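Local coordinates for fatty acid amide hydrolase (Candida albicans, PDB 6KVR), which probably hydrolyses monocarboxylic acid amides to the corresponding monocarboxylate and ammonium, as an enzyme of the amidase family, at residues A[36-41]-A[119-124]; A[44-49]-A[110-115]; A[63-68]-A[241-246]; A[80-85]-A[104-109]; A[130-135]-A[195-200]. All coordinates share one frame; numbering follows the deposited sequence.

Interaction 1: A[36-41]-A[119-124]; sequences QDLKDA and NCAMEL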
# COMPACT_ATOMS: atom_id res chain seq x y z
N GLN A 36 13.79 -29.91 25.55
CA GLN A 36 14.15 -30.04 26.96
C GLN A 36 14.13 -28.69 27.64
O GLN A 36 13.71 -28.58 28.80
CB GLN A 36 15.52 -30.71 27.10
CG GLN A 36 15.86 -31.13 28.52
CD GLN A 36 14.74 -31.93 29.17
OE1 GLN A 36 14.33 -32.97 28.65
NE2 GLN A 36 14.24 -31.44 30.30
N ASP A 37 14.57 -27.63 26.93
CA ASP A 37 14.55 -26.30 27.52
C ASP A 37 13.13 -25.85 27.84
O ASP A 37 12.91 -25.16 28.84
CB ASP A 37 15.24 -25.30 26.58
CG ASP A 37 16.76 -25.41 26.60
OD1 ASP A 37 17.32 -25.92 27.61
OD2 ASP A 37 17.40 -25.01 25.60
N LEU A 38 12.16 -26.24 27.02
CA LEU A 38 10.77 -25.88 27.32
C LEU A 38 10.28 -26.61 28.57
O LEU A 38 9.66 -26.00 29.45
CB LEU A 38 9.87 -26.18 26.12
CG LEU A 38 8.36 -25.95 26.27
CD1 LEU A 38 8.03 -24.49 26.61
CD2 LEU A 38 7.61 -26.41 25.01
N LYS A 39 10.55 -27.92 28.67
CA LYS A 39 10.18 -28.67 29.88
C LYS A 39 10.80 -28.05 31.11
O LYS A 39 10.12 -27.88 32.13
CB LYS A 39 10.61 -30.13 29.78
CG LYS A 39 9.54 -31.06 29.23
CD LYS A 39 10.14 -32.37 28.72
CE LYS A 39 9.15 -33.09 27.80
NZ LYS A 39 9.59 -33.03 26.37
N ASP A 40 12.09 -27.69 31.04
CA ASP A 40 12.76 -27.10 32.20
C ASP A 40 12.16 -25.76 32.58
O ASP A 40 12.34 -25.31 33.72
CB ASP A 40 14.25 -26.93 31.92
CG ASP A 40 14.97 -28.25 31.67
OD1 ASP A 40 14.40 -29.34 31.94
OD2 ASP A 40 16.14 -28.21 31.20
N ALA A 41 11.44 -25.10 31.66
CA ALA A 41 10.91 -23.77 31.92
C ALA A 41 9.49 -23.78 32.49
O ALA A 41 8.95 -22.71 32.78
CB ALA A 41 10.97 -22.93 30.64
N ASN A 119 -0.67 -27.63 24.94
CA ASN A 119 0.65 -27.65 24.28
C ASN A 119 0.84 -26.40 23.41
O ASN A 119 1.42 -26.45 22.33
CB ASN A 119 0.85 -28.93 23.46
CG ASN A 119 2.31 -29.17 23.07
OD1 ASN A 119 3.22 -29.01 23.89
ND2 ASN A 119 2.54 -29.56 21.81
N CYS A 120 0.35 -25.27 23.92
CA CYS A 120 0.31 -24.02 23.18
C CYS A 120 1.61 -23.20 23.22
O CYS A 120 1.75 -22.28 22.42
CB CYS A 120 -0.84 -23.16 23.71
SG CYS A 120 -0.67 -22.77 25.46
N ALA A 121 2.57 -23.51 24.10
CA ALA A 121 3.80 -22.73 24.19
C ALA A 121 4.95 -23.39 23.42
O ALA A 121 5.04 -24.62 23.36
CB ALA A 121 4.22 -22.54 25.66
N MSE A 122 5.81 -22.56 22.82
CA MSE A 122 7.10 -23.04 22.28
C MSE A 122 8.27 -22.62 23.16
O MSE A 122 9.33 -23.25 23.15
CB MSE A 122 7.37 -22.51 20.86
CG MSE A 122 6.21 -22.61 19.90
SE MSE A 122 6.75 -23.00 18.03
CE MSE A 122 7.96 -24.42 18.56
N GLU A 123 8.08 -21.52 23.89
CA GLU A 123 9.09 -20.98 24.78
C GLU A 123 8.37 -20.39 25.99
O GLU A 123 7.34 -19.72 25.84
CB GLU A 123 9.95 -19.90 24.10
CG GLU A 123 11.17 -20.44 23.33
CD GLU A 123 12.25 -19.38 23.07
OE1 GLU A 123 13.39 -19.75 22.70
OE2 GLU A 123 11.95 -18.17 23.23
N LEU A 124 8.91 -20.66 27.17
CA LEU A 124 8.37 -20.13 28.41
C LEU A 124 9.49 -19.43 29.15
O LEU A 124 10.60 -19.96 29.23
CB LEU A 124 7.79 -21.24 29.27
CG LEU A 124 6.31 -21.55 29.16
CD1 LEU A 124 6.00 -22.78 30.01
CD2 LEU A 124 5.54 -20.34 29.63
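N119 ND2 is the best-held polar atom here, gripped by two carbonyl oxygens, T217 O and L219 O. Its residue, with positive phi, closes helix 100-118 and turns the chain toward strand 123-124. On the facing segment, near the end of helix 20-40, Q36 NE2 donates to D40 OD1 one turn on, over 2.7 Å. The acceptor sits in the amide plane of Q36, whereas the donor meets the carboxylate from above its plane.

None of these bonds bridges the two segments; L38 and A41 do that with methyl groups. L38 has CG anti to the backbone N (chi1 177°), which extends both branches along the chain across from it. L38 CD2 rests 3.5 Å from A121 O, while L38 CD1 lies 3.9 Å from M122 O and 4.2 Å from L124 CB. One turn later A41 CB reaches L124 O at 3.3 Å and L124 CB at 3.9 Å. The leucine thus straddles a classic beta bulge, in which M122 and E123 both face R200 of the neighbouring antiparallel strand; E123 OE2 also forms a salt bridge with R200 NH1. The selenomethionine side chain of M122 lies about 8 Å from that of K158, a predicted charge-relay residue.

Chemically, then, the helix end meets the edge strand through undirected apolar packing against backbone and the side chains of A121 and L124, while N119 and E123 bond outside the contact and Q36 pairs with D40 inside its own segment.

Interaction 2: A[44-49]-A[110-115]; sequences KNYTIE and RATLAH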
# COMPACT_ATOMS: atom_id res chain seq x y z
N LYS A 44 6.94 -25.96 38.39
CA LYS A 44 6.20 -27.11 38.93
C LYS A 44 5.06 -26.68 39.85
O LYS A 44 3.99 -27.30 39.84
CB LYS A 44 7.14 -28.06 39.66
CG LYS A 44 6.78 -29.52 39.41
CD LYS A 44 6.86 -30.35 40.68
CE LYS A 44 6.11 -31.67 40.52
NZ LYS A 44 5.92 -32.34 41.85
N ASN A 45 5.26 -25.63 40.64
CA ASN A 45 4.18 -25.17 41.51
C ASN A 45 2.95 -24.74 40.72
O ASN A 45 1.84 -24.75 41.25
CB ASN A 45 4.68 -24.03 42.40
CG ASN A 45 5.63 -23.09 41.67
OD1 ASN A 45 6.59 -23.54 41.02
ND2 ASN A 45 5.37 -21.78 41.76
N TYR A 46 3.12 -24.36 39.45
CA TYR A 46 2.00 -23.97 38.60
C TYR A 46 1.42 -25.14 37.82
O TYR A 46 0.41 -24.97 37.12
CB TYR A 46 2.42 -22.87 37.62
CG TYR A 46 2.65 -21.53 38.26
CD1 TYR A 46 2.27 -21.28 39.58
CD2 TYR A 46 3.25 -20.50 37.54
CE1 TYR A 46 2.49 -20.04 40.17
CE2 TYR A 46 3.47 -19.25 38.12
CZ TYR A 46 3.08 -19.03 39.43
OH TYR A 46 3.30 -17.79 39.99
N THR A 47 2.04 -26.31 37.91
CA THR A 47 1.60 -27.49 37.18
C THR A 47 0.64 -28.30 38.05
O THR A 47 0.37 -27.98 39.21
CB THR A 47 2.82 -28.31 36.73
OG1 THR A 47 2.48 -29.06 35.56
CG2 THR A 47 3.28 -29.28 37.82
N ILE A 48 0.13 -29.39 37.48
CA ILE A 48 -0.91 -30.19 38.11
C ILE A 48 -0.77 -31.63 37.63
O ILE A 48 -0.12 -31.91 36.62
CB ILE A 48 -2.30 -29.56 37.80
CG1 ILE A 48 -2.64 -28.53 38.88
CG2 ILE A 48 -3.40 -30.59 37.50
CD1 ILE A 48 -3.95 -27.87 38.68
N GLU A 49 -1.32 -32.56 38.42
CA GLU A 49 -1.42 -33.96 38.02
C GLU A 49 -2.68 -34.12 37.17
O GLU A 49 -3.79 -33.87 37.64
CB GLU A 49 -1.46 -34.87 39.24
CG GLU A 49 -0.09 -35.37 39.66
CD GLU A 49 0.01 -35.78 41.13
OE1 GLU A 49 -0.93 -36.41 41.68
OE2 GLU A 49 1.05 -35.44 41.75
N ARG A 110 -2.06 -19.34 35.05
CA ARG A 110 -3.07 -19.80 34.11
C ARG A 110 -2.45 -20.21 32.77
O ARG A 110 -2.96 -21.14 32.12
CB ARG A 110 -4.14 -18.72 33.91
CG ARG A 110 -5.46 -19.25 33.33
CD ARG A 110 -6.65 -18.30 33.58
NE ARG A 110 -7.80 -18.63 32.76
CZ ARG A 110 -9.04 -18.18 32.95
NH1 ARG A 110 -9.33 -17.36 33.95
NH2 ARG A 110 -10.01 -18.55 32.11
N ALA A 111 -1.33 -19.58 32.37
CA ALA A 111 -0.68 -19.94 31.11
C ALA A 111 0.04 -21.28 31.22
O ALA A 111 0.08 -22.04 30.25
CB ALA A 111 0.30 -18.84 30.68
N THR A 112 0.61 -21.59 32.39
CA THR A 112 1.25 -22.89 32.57
C THR A 112 0.22 -24.01 32.49
O THR A 112 0.47 -25.06 31.87
CB THR A 112 2.00 -22.95 33.90
OG1 THR A 112 2.89 -21.83 34.00
CG2 THR A 112 2.81 -24.23 34.01
N LEU A 113 -0.94 -23.81 33.12
CA LEU A 113 -2.04 -24.76 32.97
C LEU A 113 -2.44 -24.89 31.50
O LEU A 113 -2.55 -26.01 30.98
CB LEU A 113 -3.22 -24.33 33.84
CG LEU A 113 -2.90 -24.45 35.34
CD1 LEU A 113 -3.92 -23.69 36.20
CD2 LEU A 113 -2.77 -25.91 35.80
N ALA A 114 -2.60 -23.76 30.80
CA ALA A 114 -2.92 -23.80 29.37
C ALA A 114 -1.95 -24.69 28.59
O ALA A 114 -2.38 -25.56 27.82
CB ALA A 114 -2.93 -22.38 28.80
N HIS A 115 -0.64 -24.50 28.80
CA HIS A 115 0.35 -25.33 28.12
C HIS A 115 0.22 -26.81 28.48
O HIS A 115 0.35 -27.68 27.61
CB HIS A 115 1.77 -24.86 28.43
CG HIS A 115 2.82 -25.66 27.73
ND1 HIS A 115 2.96 -25.67 26.36
CD2 HIS A 115 3.76 -26.51 28.20
CE1 HIS A 115 3.96 -26.46 26.02
NE2 HIS A 115 4.45 -27.00 27.12
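Y46 leaves its short 3-10 turn with CG anti to the carbonyl carbon (chi1 -71°), and its CB immediately meets helix 100-118: T112 CB is 3.7 Å away. Farther out, Y46 CD2 lies 3.8 Å from T112 OG1, which sits at the ring edge near its plane. That hydroxyl is hydrogen-bonded to A108 O, one turn back in its own helix; its contact with the ring is packing alone. The two side chains cross at about a right angle. Beyond the threonine the ring stacks with H109, and at the tip OH has a weak hydrogen bond with K105 NZ.

The partners K105, H109 and T112 recur at helical spacing, so the tyrosine lies along one stripe of the long helix. The segment 44-49 belongs to the connection between helix 20-40 and helix 54-59, and its 3-10 turn is closed by a hydrogen bond from T47 N to K44 O, 2.9 Å long. Past the turn L113 takes over. L113 CD2 stands 3.6 Å from Y46 O and 3.7 Å from I48 CD1, with the isoleucine and leucine chains crossing obliquely. I48 CG1 also approaches L113 CD2, at 4.0 Å. The backbone of the loop is caught once more where I48 O accepts from Q116 NE2, the next residue along the stripe.

Interaction 3: A[63-68]-A[241-246]; sequences NAVDYL and VGYGGS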
# COMPACT_ATOMS: atom_id res chain seq x y z
N ASN A 63 -12.90 -31.18 27.79
CA ASN A 63 -13.08 -29.73 27.76
C ASN A 63 -12.22 -29.15 28.88
O ASN A 63 -12.64 -29.12 30.04
CB ASN A 63 -14.56 -29.36 27.92
CG ASN A 63 -14.81 -27.84 27.95
OD1 ASN A 63 -13.92 -27.04 28.26
ND2 ASN A 63 -16.04 -27.45 27.64
N ALA A 64 -11.01 -28.68 28.54
CA ALA A 64 -10.10 -28.21 29.57
C ALA A 64 -10.61 -26.93 30.23
O ALA A 64 -10.35 -26.71 31.42
CB ALA A 64 -8.70 -27.99 29.00
N VAL A 65 -11.34 -26.09 29.50
CA VAL A 65 -11.85 -24.85 30.10
C VAL A 65 -12.87 -25.16 31.19
O VAL A 65 -12.86 -24.54 32.26
CB VAL A 65 -12.45 -23.95 29.00
CG1 VAL A 65 -13.16 -22.74 29.62
CG2 VAL A 65 -11.36 -23.51 28.03
N ASP A 66 -13.75 -26.13 30.95
CA ASP A 66 -14.71 -26.53 31.97
C ASP A 66 -14.01 -27.06 33.21
O ASP A 66 -14.37 -26.69 34.34
CB ASP A 66 -15.66 -27.58 31.41
CG ASP A 66 -16.97 -27.60 32.13
OD1 ASP A 66 -17.68 -26.56 32.08
OD2 ASP A 66 -17.29 -28.62 32.78
N TYR A 67 -13.00 -27.90 33.02
CA TYR A 67 -12.24 -28.47 34.13
C TYR A 67 -11.56 -27.40 34.98
O TYR A 67 -11.50 -27.52 36.21
CB TYR A 67 -11.19 -29.43 33.58
CG TYR A 67 -10.52 -30.30 34.63
CD1 TYR A 67 -11.20 -31.33 35.26
CD2 TYR A 67 -9.19 -30.08 34.98
CE1 TYR A 67 -10.58 -32.12 36.20
CE2 TYR A 67 -8.56 -30.86 35.91
CZ TYR A 67 -9.26 -31.88 36.52
OH TYR A 67 -8.62 -32.64 37.46
N LEU A 68 -11.01 -26.37 34.34
CA LEU A 68 -10.33 -25.30 35.07
C LEU A 68 -11.25 -24.68 36.12
O LEU A 68 -10.85 -24.46 37.27
CB LEU A 68 -9.86 -24.23 34.09
CG LEU A 68 -9.60 -22.84 34.66
CD1 LEU A 68 -8.36 -22.85 35.57
CD2 LEU A 68 -9.48 -21.81 33.54
N VAL A 241 -5.25 -17.68 24.54
CA VAL A 241 -6.24 -16.63 24.75
C VAL A 241 -7.59 -17.26 25.09
O VAL A 241 -8.23 -16.88 26.08
CB VAL A 241 -6.31 -15.70 23.53
CG1 VAL A 241 -7.44 -14.68 23.66
CG2 VAL A 241 -4.98 -14.98 23.33
N GLY A 242 -8.02 -18.27 24.32
CA GLY A 242 -9.28 -18.95 24.62
C GLY A 242 -9.33 -19.54 26.01
O GLY A 242 -10.40 -19.59 26.63
N TYR A 243 -8.20 -20.00 26.53
CA TYR A 243 -8.08 -20.50 27.89
C TYR A 243 -7.95 -19.38 28.92
O TYR A 243 -8.12 -19.65 30.12
CB TYR A 243 -6.86 -21.41 28.00
CG TYR A 243 -6.79 -22.28 29.24
CD1 TYR A 243 -7.42 -23.52 29.28
CD2 TYR A 243 -6.06 -21.89 30.36
CE1 TYR A 243 -7.35 -24.34 30.41
CE2 TYR A 243 -5.98 -22.71 31.49
CZ TYR A 243 -6.62 -23.92 31.51
OH TYR A 243 -6.54 -24.73 32.63
N GLY A 244 -7.64 -18.15 28.51
CA GLY A 244 -7.37 -17.08 29.45
C GLY A 244 -5.96 -17.04 29.99
O GLY A 244 -5.69 -16.31 30.95
N GLY A 245 -5.04 -17.80 29.39
CA GLY A 245 -3.65 -17.80 29.83
C GLY A 245 -2.90 -16.51 29.58
O GLY A 245 -1.78 -16.37 30.09
N SER A 246 -3.47 -15.59 28.81
CA SER A 246 -2.92 -14.25 28.71
C SER A 246 -4.09 -13.29 28.50
O SER A 246 -5.21 -13.71 28.19
CB SER A 246 -1.89 -14.13 27.58
OG SER A 246 -2.51 -14.26 26.32
O HOH W 1 -7.95 -27.12 32.70
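The ring of Y243 carries L68 CD2 on one face, 4.0 Å above its plane and displaced toward the rim, while a water lies in plane at its edge. The same water lies in the plane of the Y67 ring, again at its edge. V65 CG2 and A64 O approach the Y243 ring obliquely. With CG anti to the backbone N (chi1 -165°), Y243 reaches from the last turn of helix 235-243 across the start of helix 64-70. There A64 CB stands 4.1 Å from Y243 CE1 and V65 CG2 4.1 Å from Y243 CD1, and L68 CB sits 3.7 Å from Y243 OH.

Both helix ends are tidily finished. N63 is the N-cap of helix 64-70: D66 N donates to N63 OD1 over 2.8 Å, coming in above the carbonyl plane rather than along a lone pair. G244, with positive phi, completes a Schellman motif, and its N bonds V241 O at 2.8 Å. Helix 100-118 packs against the tyrosine through L113 and A114, and R110 NE bonds to Y243 O.

The single polar link is indirect. The water donates to A64 O at 2.8 Å and is hydrogen-bonded to Y243 OH, likewise at 2.8 Å. The phenol oxygen is thus joined to the backbone by a bridging water within a buried contact, in which the ring packs against A64, V65 and L68.

Interaction 4: A[80-85]-A[104-109]; sequences AITDLS and FKAFAH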
# COMPACT_ATOMS: atom_id res chain seq x y z
N ALA A 80 -10.31 -13.90 39.83
CA ALA A 80 -10.80 -12.53 39.80
C ALA A 80 -9.91 -11.65 38.93
O ALA A 80 -10.40 -10.80 38.19
CB ALA A 80 -10.87 -11.97 41.23
N ILE A 81 -8.60 -11.87 39.00
CA ILE A 81 -7.68 -11.11 38.17
C ILE A 81 -7.81 -11.51 36.70
O ILE A 81 -8.06 -10.67 35.83
CB ILE A 81 -6.24 -11.28 38.69
CG1 ILE A 81 -6.05 -10.47 39.97
CG2 ILE A 81 -5.22 -10.85 37.62
CD1 ILE A 81 -4.71 -10.67 40.64
N THR A 82 -7.68 -12.82 36.41
CA THR A 82 -7.58 -13.30 35.04
C THR A 82 -8.91 -13.30 34.30
O THR A 82 -8.92 -13.59 33.10
CB THR A 82 -6.98 -14.72 34.99
OG1 THR A 82 -7.76 -15.63 35.77
CG2 THR A 82 -5.56 -14.71 35.50
N ASP A 83 -10.02 -12.96 34.95
CA ASP A 83 -11.29 -12.81 34.23
C ASP A 83 -11.76 -11.36 34.22
O ASP A 83 -12.96 -11.08 34.17
CB ASP A 83 -12.35 -13.74 34.82
CG ASP A 83 -12.12 -15.21 34.44
OD1 ASP A 83 -11.55 -15.45 33.35
OD2 ASP A 83 -12.51 -16.12 35.21
N LEU A 84 -10.81 -10.44 34.24
CA LEU A 84 -11.08 -9.04 33.93
C LEU A 84 -10.54 -8.74 32.54
O LEU A 84 -9.51 -9.30 32.14
CB LEU A 84 -10.40 -8.13 34.95
CG LEU A 84 -10.98 -7.79 36.31
CD1 LEU A 84 -9.98 -6.89 37.04
CD2 LEU A 84 -12.38 -7.18 36.22
N SER A 85 -11.21 -7.85 31.81
CA SER A 85 -10.66 -7.42 30.53
C SER A 85 -9.34 -6.69 30.76
O SER A 85 -9.09 -6.12 31.82
CB SER A 85 -11.63 -6.49 29.80
OG SER A 85 -11.58 -5.19 30.36
N PHE A 104 0.63 -10.43 37.04
CA PHE A 104 1.45 -11.34 36.24
C PHE A 104 1.37 -12.78 36.75
O PHE A 104 1.26 -13.72 35.96
CB PHE A 104 2.90 -10.87 36.24
CG PHE A 104 3.82 -11.82 35.53
CD1 PHE A 104 3.83 -11.90 34.15
CD2 PHE A 104 4.64 -12.67 36.25
CE1 PHE A 104 4.66 -12.78 33.51
CE2 PHE A 104 5.47 -13.55 35.62
CZ PHE A 104 5.48 -13.62 34.25
N LYS A 105 1.46 -12.96 38.07
CA LYS A 105 1.53 -14.31 38.63
C LYS A 105 0.25 -15.09 38.36
O LYS A 105 0.29 -16.32 38.17
CB LYS A 105 1.80 -14.24 40.14
CG LYS A 105 3.05 -13.47 40.52
CD LYS A 105 3.50 -13.79 41.94
CE LYS A 105 4.96 -14.19 41.98
NZ LYS A 105 5.13 -15.59 41.50
N ALA A 106 -0.90 -14.41 38.35
CA ALA A 106 -2.14 -15.10 38.03
C ALA A 106 -2.11 -15.61 36.59
O ALA A 106 -2.30 -16.80 36.33
CB ALA A 106 -3.34 -14.19 38.26
N PHE A 107 -1.82 -14.70 35.64
CA PHE A 107 -1.75 -15.09 34.24
C PHE A 107 -0.65 -16.13 34.01
O PHE A 107 -0.84 -17.08 33.24
CB PHE A 107 -1.53 -13.85 33.37
CG PHE A 107 -2.78 -13.07 33.12
CD1 PHE A 107 -3.70 -13.52 32.18
CD2 PHE A 107 -3.05 -11.91 33.83
CE1 PHE A 107 -4.86 -12.82 31.96
CE2 PHE A 107 -4.21 -11.21 33.61
CZ PHE A 107 -5.12 -11.65 32.67
N ALA A 108 0.49 -15.97 34.67
CA ALA A 108 1.57 -16.93 34.52
C ALA A 108 1.13 -18.33 34.95
O ALA A 108 1.41 -19.33 34.26
CB ALA A 108 2.79 -16.48 35.32
N HIS A 109 0.46 -18.42 36.10
CA HIS A 109 -0.14 -19.67 36.54
C HIS A 109 -1.13 -20.19 35.50
O HIS A 109 -1.04 -21.35 35.07
CB HIS A 109 -0.84 -19.44 37.89
CG HIS A 109 -1.25 -20.69 38.60
ND1 HIS A 109 -1.70 -20.69 39.91
CD2 HIS A 109 -1.29 -21.99 38.20
CE1 HIS A 109 -1.99 -21.93 40.27
NE2 HIS A 109 -1.75 -22.73 39.26
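A CH-pi contact leads: T82 CG2 sits above the centre of the F107 ring, 3.9 Å from its centroid and only 5° off the ring normal. Two torsions set it up. T82 has CG2 anti to the carbonyl carbon, with OG1 in the crowded position between N and C (chi1 57°), so the methyl faces the ring while OG1 turns to the carbonyl of E78, with which it is hydrogen-bonded. F107 has CG beside its backbone N (chi1 -80°), which turns a face of the ring to T82 at the end of helix 76-82; F107 CZ comes 3.8 Å from T82 CA.

Apolar contacts fill in beside the ring. A106 CB touches T82 CG2 at 3.6 Å and I81 CG2 at 3.9 Å, so that the three methyl groups form a triangle. I81 CG2 also approaches F107 CE2, obliquely, at 4.2 Å. Here the end of one short helix packs against the middle of the long helix 100-118. Helix 86-94, which comes between them in sequence, joins the cluster by placing L89 against both I81 and F107, so that three successive helices share a core.

Hydrogen bonds and salt bridges link T82 and D83 to groups outside the two segments. T82 OG1 also bonds R110 NH1, and just past the helix end D83 OD1 forms salt bridges with R110 NH1 and R301 NH1, while D83 OD2 bonds Y69 OH.

Interaction 5: A[130-135]-A[195-200]; sequences LKQAEE and AVFYVR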
# COMPACT_ATOMS: atom_id res chain seq x y z
N LEU A 130 8.56 -12.23 35.43
CA LEU A 130 8.45 -11.71 36.79
C LEU A 130 9.31 -10.47 36.98
O LEU A 130 8.85 -9.45 37.53
CB LEU A 130 8.83 -12.81 37.80
CG LEU A 130 8.71 -12.39 39.27
CD1 LEU A 130 7.33 -11.80 39.54
CD2 LEU A 130 9.05 -13.54 40.25
N LYS A 131 10.56 -10.52 36.53
CA LYS A 131 11.45 -9.36 36.62
C LYS A 131 10.89 -8.16 35.87
O LYS A 131 10.97 -7.03 36.36
CB LYS A 131 12.84 -9.74 36.09
CG LYS A 131 13.71 -10.39 37.13
CD LYS A 131 14.98 -10.95 36.51
CE LYS A 131 15.51 -12.13 37.31
NZ LYS A 131 15.80 -11.76 38.72
N GLN A 132 10.30 -8.38 34.69
CA GLN A 132 9.64 -7.28 33.98
C GLN A 132 8.50 -6.69 34.79
O GLN A 132 8.34 -5.47 34.85
CB GLN A 132 9.09 -7.76 32.64
CG GLN A 132 10.08 -8.25 31.64
CD GLN A 132 9.38 -8.82 30.42
OE1 GLN A 132 8.57 -8.12 29.79
NE2 GLN A 132 9.66 -10.08 30.10
N ALA A 133 7.67 -7.55 35.38
CA ALA A 133 6.56 -7.04 36.18
C ALA A 133 7.07 -6.26 37.38
O ALA A 133 6.45 -5.28 37.80
CB ALA A 133 5.65 -8.18 36.64
N GLU A 134 8.21 -6.67 37.94
CA GLU A 134 8.79 -5.94 39.06
C GLU A 134 9.22 -4.54 38.64
O GLU A 134 8.90 -3.55 39.32
CB GLU A 134 9.97 -6.73 39.64
CG GLU A 134 9.56 -7.57 40.85
CD GLU A 134 10.29 -8.88 40.94
OE1 GLU A 134 11.35 -9.05 40.27
OE2 GLU A 134 9.80 -9.77 41.66
N GLU A 135 9.92 -4.43 37.51
CA GLU A 135 10.29 -3.12 36.98
C GLU A 135 9.06 -2.23 36.83
O GLU A 135 9.10 -1.05 37.17
CB GLU A 135 10.99 -3.26 35.63
CG GLU A 135 12.04 -4.33 35.57
CD GLU A 135 12.78 -4.36 34.23
OE1 GLU A 135 13.02 -3.28 33.66
OE2 GLU A 135 13.08 -5.48 33.75
N ALA A 195 3.81 -3.42 28.14
CA ALA A 195 3.35 -4.80 28.25
C ALA A 195 4.41 -5.69 28.89
O ALA A 195 5.59 -5.35 28.93
CB ALA A 195 2.97 -5.35 26.87
N VAL A 196 3.97 -6.84 29.40
CA VAL A 196 4.85 -7.80 30.07
C VAL A 196 4.83 -9.09 29.26
O VAL A 196 3.76 -9.59 28.90
CB VAL A 196 4.41 -8.07 31.52
CG1 VAL A 196 5.30 -9.12 32.16
CG2 VAL A 196 4.41 -6.77 32.35
N PHE A 197 6.02 -9.64 28.98
CA PHE A 197 6.19 -10.82 28.14
C PHE A 197 6.71 -12.01 28.93
O PHE A 197 7.50 -11.84 29.86
CB PHE A 197 7.16 -10.55 26.99
CG PHE A 197 6.78 -9.39 26.12
CD1 PHE A 197 5.47 -9.21 25.69
CD2 PHE A 197 7.74 -8.47 25.71
CE1 PHE A 197 5.12 -8.14 24.86
CE2 PHE A 197 7.40 -7.40 24.88
CZ PHE A 197 6.10 -7.23 24.46
N TYR A 198 6.32 -13.21 28.51
CA TYR A 198 6.65 -14.42 29.26
C TYR A 198 6.46 -15.71 28.47
O TYR A 198 7.04 -16.73 28.85
CB TYR A 198 5.81 -14.48 30.55
CG TYR A 198 4.31 -14.45 30.32
CD1 TYR A 198 3.68 -13.31 29.83
CD2 TYR A 198 3.53 -15.57 30.57
CE1 TYR A 198 2.32 -13.29 29.61
CE2 TYR A 198 2.16 -15.55 30.35
CZ TYR A 198 1.56 -14.41 29.88
OH TYR A 198 0.20 -14.38 29.67
N VAL A 199 5.67 -15.70 27.39
CA VAL A 199 5.40 -16.91 26.61
C VAL A 199 5.35 -16.58 25.12
O VAL A 199 4.82 -15.54 24.71
CB VAL A 199 4.08 -17.58 27.05
CG1 VAL A 199 2.90 -16.63 26.90
CG2 VAL A 199 3.82 -18.84 26.25
N ARG A 200 5.93 -17.47 24.31
CA ARG A 200 5.87 -17.38 22.85
C ARG A 200 5.23 -18.66 22.35
O ARG A 200 5.64 -19.76 22.75
CB ARG A 200 7.26 -17.18 22.23
CG ARG A 200 7.91 -15.85 22.65
CD ARG A 200 9.39 -15.79 22.32
NE ARG A 200 9.60 -15.61 20.89
CZ ARG A 200 10.73 -15.86 20.26
NH1 ARG A 200 11.80 -16.30 20.91
NH2 ARG A 200 10.82 -15.64 18.95
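Q132 starts with CG beside its backbone N and anti to the carbonyl carbon (chi1 -63°), then runs extended (chi2 174°), carrying its amide from helix 126-143 to the backbone of F197. There F197 N donates to Q132 OE1 over 3.1 Å at a nearly straight 167°. The donor stands above the carbonyl plane of the glutamine instead of on a lone pair. The other end of the amide faces the same residue, with Q132 NE2 2.8 Å from F197 O. The stem of the glutamine packs as well: V196 CG1 lies 4.1 Å from Q132 CB.

The phenylalanine ring itself continues away from helix 126-143 to T187, L190 and E191 of helix 185-192. V196, meanwhile, makes backbone bonds with I153 and I155, and A195 O accepts from R136 NH2, one helical turn beyond Q132.

A side-chain amide thus lies along the backbone of F197, held by one hydrogen bond at its N, in the chain leading into strand 199-201, near the edge of the mixed sheet, where strand 155-158 carries the predicted charge-relay residue K158. Helices packed in this way against a mixed central sheet typify the alpha/beta core of the amidase signature family.

From the N terminus, helix 20-40 enters interaction 1, which closes a largely helical loop onto the first strand of the sheet. Inside that loop lies interaction 2, and inside interaction 2 lies interaction 4, both using helix 100-118. Interaction 3 starts within these loops but closes at helix 235-243, so it crosses interactions 1 and 2 while enclosing 4 and 5. Interaction 5 follows interactions 1, 2 and 4 in series. R110 ties interaction 2 to 3 and 4, F104 packs interaction 4 against 5, and the paired strands 123-124 and 199-201 join interaction 1 to 5. Together they bind the N-terminal helices to helix 100-118 and the sheet edge.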